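Local structure of SusD homolog (Bacteroides thetaiotaomicron, 3EHM) at residues Q98-L101 with P102-I106; S86-N89 with Y90-Q93. The protein probably binds mucin O-glycans at the surface of a gut Bacteroides, as a SusD-family outer-membrane lipoprotein built on tetratricopeptide-like helices. One frame throughout, in Å; residues are numbered along the deposited sequence.

Interaction 1: residues Q98-L101 with P102-I106; sequences QIFL and PWNEI
F100 and N104, one helical turn apart, carry the side-chain part of this contact. N104 CB stands over one face of the phenyl ring, 4.3 Å from the centroid of the F100 ring and 22° off its normal, which meets the criteria of a CH-pi contact. It sits off-centre, toward the CE2-CZ rim, and the amide continues alongside the ring with the two planes only 15° apart. Both residues have CG anti to the backbone N (chi1 176° in F100), and the two groups therefore leave the helix in the same direction. The next neighbour is W103, whose CZ3 approaches F100 CE1 obliquely at 4.4 Å, a loose apolar touch. Replacing F100 with an alanine would probably leave N104 CB without its aromatic face and open a gap beside W103.

The backbone beneath is helical but kinked at P102, whose N has no hydrogen to give to the preceding turn; instead, P102 CD lies 3.1 Å from Q98 O. Regular bonding resumes at once: W103 N donates to I99 O at 3.2 Å, and N104 N donates to F100 O at 2.8 Å. The bond from E105 N to L101 O, at 3.3 Å, is weak.

Farther out, W133 of helix 116-140 packs on F100 and I99. W103 is fixed by a hydrogen bond from NE1 to N126, a stack on Y107 and a cation-pi contact with R129. P102 touches N31 and M32 of helix 23-36, and E105 OE1 forms a salt bridge with R28 of the same helix. Apolar packing and two polar ties, E105-R28 and W103-N126, thus join helix 85-110 to helices 23-36 and 116-140, while the proline costs it one backbone bond.

Interaction 2: residues S86-N89 with Y90-Q93; sequences SRMN and YAYQ
A91 N donates to R87 O at 2.9 Å, and Y92 N to M88 O at the same length. Bonds from Y90 N to S86 O and from Q93 N to N89 O complete an unbroken i to i+4 series.

The main side-chain contact is R87 with Y90. The arginine bends at chi2 and chi3 (-61° and -67°), which curls its guanidinium back beside the tyrosine. Y90 CD2 then lies 3.6 Å above the R87 guanidinium plane, toward its rim, and R87 NH1 comes within 3.6 Å of Y90 CE2. The planes stand 63° apart, so the two groups are not stacked. Selenomethionine M88 touches A91 through CE and CB at 4.4 Å.

The polar ends have partners beyond the segment: R87 NH2 forms a salt bridge with E78, and Y90 OH is hydrogen-bonded to D51 of helix 47-57. The salt bridge to E78 probably offsets the arginine's charge, and the ties to E78 and D51 fix the far ends of both groups, so they are likely to hold the guanidinium beside the ring.

Overall arrangement
Interactions 1 and 2 are successive parts of one helix, 85-110, with interaction 2 nearer its start and their centres about 17 Å apart. They meet directly where Q98 N lies 2.9 Å from Q93 O, a probable hydrogen bond spanning five residues, one more than the alpha-helical spacing, consistent with a locally wider turn. Their surroundings differ: residues 86-93 pack against helix 47-57 and the loop residue F489, whereas residues 98-106 touch helices 23-36 and 116-140. The centres of interactions 1 and 2 are about 22 and 18 Å from the centre of the chain. With no ligand site assigned to either, both are best read as packing within the SusD-like fold.

Interaction 1: residues Q98-L101 with P102-I106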
loop_
_atom_site.group_PDB
_atom_site.type_symbol
_atom_site.label_atom_id
_atom_site.label_comp_id
_atom_site.label_asym_id
_atom_site.label_seq_id
_atom_site.Cartn_x
_atom_site.Cartn_y
_atom_site.Cartn_z
ATOM N N GLN A 98 16.368 0.327 -6.840
ATOM C CA GLN A 98 16.108 0.622 -8.253
ATOM C C GLN A 98 15.854 2.110 -8.472
ATOM O O GLN A 98 16.400 2.708 -9.400
ATOM C CB GLN A 98 14.917 -0.190 -8.788
ATOM C CG GLN A 98 15.210 -1.681 -9.011
ATOM C CD GLN A 98 16.214 -1.968 -10.134
ATOM O OE1 GLN A 98 16.620 -3.117 -10.335
ATOM N NE2 GLN A 98 16.609 -0.935 -10.869
ATOM N N ILE A 99 15.042 2.718 -7.611
ATOM C CA ILE A 99 14.750 4.138 -7.754
ATOM C C ILE A 99 15.918 5.012 -7.264
ATOM O O ILE A 99 16.054 6.166 -7.672
ATOM C CB ILE A 99 13.437 4.506 -7.013
ATOM C CG1 ILE A 99 12.937 5.868 -7.499
ATOM C CG2 ILE A 99 13.658 4.521 -5.508
ATOM C CD1 ILE A 99 11.550 6.222 -6.999
ATOM N N PHE A 100 16.770 4.457 -6.405
ATOM C CA PHE A 100 17.929 5.197 -5.896
ATOM C C PHE A 100 18.839 5.627 -7.041
ATOM O O PHE A 100 19.335 6.752 -7.060
ATOM C CB PHE A 100 18.758 4.337 -4.937
ATOM C CG PHE A 100 20.013 5.017 -4.449
ATOM C CD1 PHE A 100 19.969 5.906 -3.380
ATOM C CD2 PHE A 100 21.235 4.791 -5.079
ATOM C CE1 PHE A 100 21.122 6.567 -2.943
ATOM C CE2 PHE A 100 22.396 5.447 -4.652
ATOM C CZ PHE A 100 22.335 6.336 -3.580
ATOM N N LEU A 101 19.056 4.715 -7.985
ATOM C CA LEU A 101 19.923 4.969 -9.132
ATOM C C LEU A 101 19.622 6.266 -9.877
ATOM O O LEU A 101 20.440 7.188 -9.875
ATOM C CB LEU A 101 19.871 3.790 -10.115
ATOM C CG LEU A 101 20.814 2.606 -9.872
ATOM C CD1 LEU A 101 22.255 3.081 -10.024
ATOM C CD2 LEU A 101 20.586 2.016 -8.495
ATOM N N PRO A 102 18.451 6.353 -10.532
ATOM C CA PRO A 102 18.142 7.587 -11.255
ATOM C C PRO A 102 18.021 8.817 -10.350
ATOM O O PRO A 102 18.363 9.931 -10.760
ATOM C CB PRO A 102 16.839 7.243 -11.976
ATOM C CG PRO A 102 16.187 6.272 -11.049
ATOM C CD PRO A 102 17.339 5.388 -10.636
ATOM N N TRP A 103 17.532 8.634 -9.128
ATOM C CA TRP A 103 17.411 9.776 -8.228
ATOM C C TRP A 103 18.782 10.359 -7.926
ATOM O O TRP A 103 18.963 11.576 -7.940
ATOM C CB TRP A 103 16.763 9.399 -6.893
ATOM C CG TRP A 103 16.815 10.555 -5.926
ATOM C CD1 TRP A 103 15.974 11.633 -5.887
ATOM C CD2 TRP A 103 17.840 10.814 -4.956
ATOM N NE1 TRP A 103 16.416 12.549 -4.961
ATOM C CE2 TRP A 103 17.558 12.071 -4.374
ATOM C CE3 TRP A 103 18.970 10.107 -4.525
ATOM C CZ2 TRP A 103 18.368 12.639 -3.384
ATOM C CZ3 TRP A 103 19.776 10.670 -3.540
ATOM C CH2 TRP A 103 19.468 11.926 -2.981
ATOM N N ASN A 104 19.739 9.483 -7.641
ATOM C CA ASN A 104 21.091 9.905 -7.311
ATOM C C ASN A 104 21.746 10.706 -8.429
ATOM O O ASN A 104 22.486 11.652 -8.163
ATOM C CB ASN A 104 21.952 8.691 -6.962
ATOM C CG ASN A 104 23.298 9.080 -6.378
ATOM O OD1 ASN A 104 23.378 9.884 -5.447
ATOM N ND2 ASN A 104 24.364 8.499 -6.915
ATOM N N GLU A 105 21.477 10.330 -9.678
ATOM C CA GLU A 105 22.054 11.055 -10.809
ATOM C C GLU A 105 21.418 12.439 -10.921
ATOM O O GLU A 105 22.099 13.419 -11.218
ATOM C CB GLU A 105 21.848 10.281 -12.111
ATOM C CG GLU A 105 22.377 8.861 -12.063
ATOM C CD GLU A 105 22.411 8.200 -13.428
ATOM O OE1 GLU A 105 21.538 8.514 -14.269
ATOM O OE2 GLU A 105 23.308 7.358 -13.654
ATOM N N ILE A 106 20.111 12.514 -10.681
ATOM C CA ILE A 106 19.398 13.787 -10.740
ATOM C C ILE A 106 19.946 14.692 -9.641
ATOM O O ILE A 106 20.209 15.872 -9.864
ATOM C CB ILE A 106 17.873 13.592 -10.524
ATOM C CG1 ILE A 106 17.271 12.862 -11.726
ATOM C CG2 ILE A 106 17.185 14.944 -10.319
ATOM C CD1 ILE A 106 15.773 12.632 -11.612
#

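Interaction 2: residues S86-N89 with Y90-Q93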
loop_
_atom_site.group_PDB
_atom_site.type_symbol
_atom_site.label_atom_id
_atom_site.label_comp_id
_atom_site.label_asym_id
_atom_site.label_seq_id
_atom_site.Cartn_x
_atom_site.Cartn_y
_atom_site.Cartn_z
ATOM N N SER A 86 17.577 -14.411 -1.847
ATOM C CA SER A 86 17.300 -13.928 -3.196
ATOM C C SER A 86 16.047 -13.055 -3.284
ATOM O O SER A 86 16.069 -12.011 -3.928
ATOM C CB SER A 86 17.166 -15.102 -4.170
ATOM O OG SER A 86 16.098 -15.947 -3.791
ATOM N N ARG A 87 14.961 -13.470 -2.634
ATOM C CA ARG A 87 13.725 -12.689 -2.689
ATOM C C ARG A 87 13.769 -11.382 -1.893
ATOM O O ARG A 87 13.119 -10.406 -2.271
ATOM C CB ARG A 87 12.534 -13.539 -2.232
ATOM C CG ARG A 87 12.239 -14.732 -3.146
ATOM C CD ARG A 87 11.888 -14.309 -4.579
ATOM N NE ARG A 87 10.619 -13.592 -4.663
ATOM C CZ ARG A 87 10.016 -13.258 -5.800
ATOM N NH1 ARG A 87 10.567 -13.578 -6.967
ATOM N NH2 ARG A 87 8.862 -12.603 -5.773
HETATM N N MSE A 88 14.518 -11.362 -0.791
HETATM C CA MSE A 88 14.629 -10.152 0.021
HETATM C C MSE A 88 15.570 -9.163 -0.658
HETATM O O MSE A 88 15.409 -7.947 -0.538
HETATM C CB MSE A 88 15.128 -10.489 1.429
HETATM C CG MSE A 88 14.081 -11.178 2.284
HETATM SE SE MSE A 88 12.444 -10.118 2.422
HETATM C CE MSE A 88 11.379 -10.992 1.059
ATOM N N ASN A 89 16.564 -9.685 -1.364
ATOM C CA ASN A 89 17.485 -8.831 -2.100
ATOM C C ASN A 89 16.662 -8.207 -3.229
ATOM O O ASN A 89 16.816 -7.029 -3.570
ATOM C CB ASN A 89 18.622 -9.668 -2.680
ATOM C CG ASN A 89 19.441 -8.910 -3.695
ATOM O OD1 ASN A 89 19.463 -9.256 -4.879
ATOM N ND2 ASN A 89 20.118 -7.863 -3.245
ATOM N N TYR A 90 15.773 -9.017 -3.791
ATOM C CA TYR A 90 14.899 -8.590 -4.877
ATOM C C TYR A 90 13.973 -7.487 -4.360
ATOM O O TYR A 90 13.755 -6.481 -5.035
ATOM C CB TYR A 90 14.098 -9.798 -5.369
ATOM C CG TYR A 90 13.250 -9.583 -6.605
ATOM C CD1 TYR A 90 13.704 -8.806 -7.672
ATOM C CD2 TYR A 90 12.025 -10.233 -6.740
ATOM C CE1 TYR A 90 12.952 -8.686 -8.851
ATOM C CE2 TYR A 90 11.272 -10.127 -7.905
ATOM C CZ TYR A 90 11.737 -9.356 -8.957
ATOM O OH TYR A 90 10.989 -9.281 -10.114
ATOM N N ALA A 91 13.453 -7.677 -3.148
ATOM C CA ALA A 91 12.560 -6.708 -2.525
ATOM C C ALA A 91 13.283 -5.390 -2.257
ATOM O O ALA A 91 12.728 -4.313 -2.467
ATOM C CB ALA A 91 12.007 -7.273 -1.222
ATOM N N TYR A 92 14.522 -5.478 -1.787
ATOM C CA TYR A 92 15.300 -4.275 -1.514
ATOM C C TYR A 92 15.458 -3.489 -2.814
ATOM O O TYR A 92 15.429 -2.259 -2.816
ATOM C CB TYR A 92 16.679 -4.640 -0.962
ATOM C CG TYR A 92 17.445 -3.459 -0.400
ATOM C CD1 TYR A 92 17.113 -2.914 0.838
ATOM C CD2 TYR A 92 18.513 -2.903 -1.098
ATOM C CE1 TYR A 92 17.834 -1.842 1.371
ATOM C CE2 TYR A 92 19.241 -1.832 -0.575
ATOM C CZ TYR A 92 18.898 -1.309 0.658
ATOM O OH TYR A 92 19.626 -0.259 1.184
ATOM N N GLN A 93 15.625 -4.198 -3.924
ATOM C CA GLN A 93 15.772 -3.529 -5.211
ATOM C C GLN A 93 14.466 -2.840 -5.612
ATOM O O GLN A 93 14.458 -1.671 -6.002
ATOM C CB GLN A 93 16.157 -4.532 -6.307
ATOM C CG GLN A 93 17.446 -5.306 -6.052
ATOM C CD GLN A 93 17.752 -6.303 -7.162
ATOM O OE1 GLN A 93 16.848 -6.925 -7.726
ATOM N NE2 GLN A 93 19.030 -6.468 -7.468
#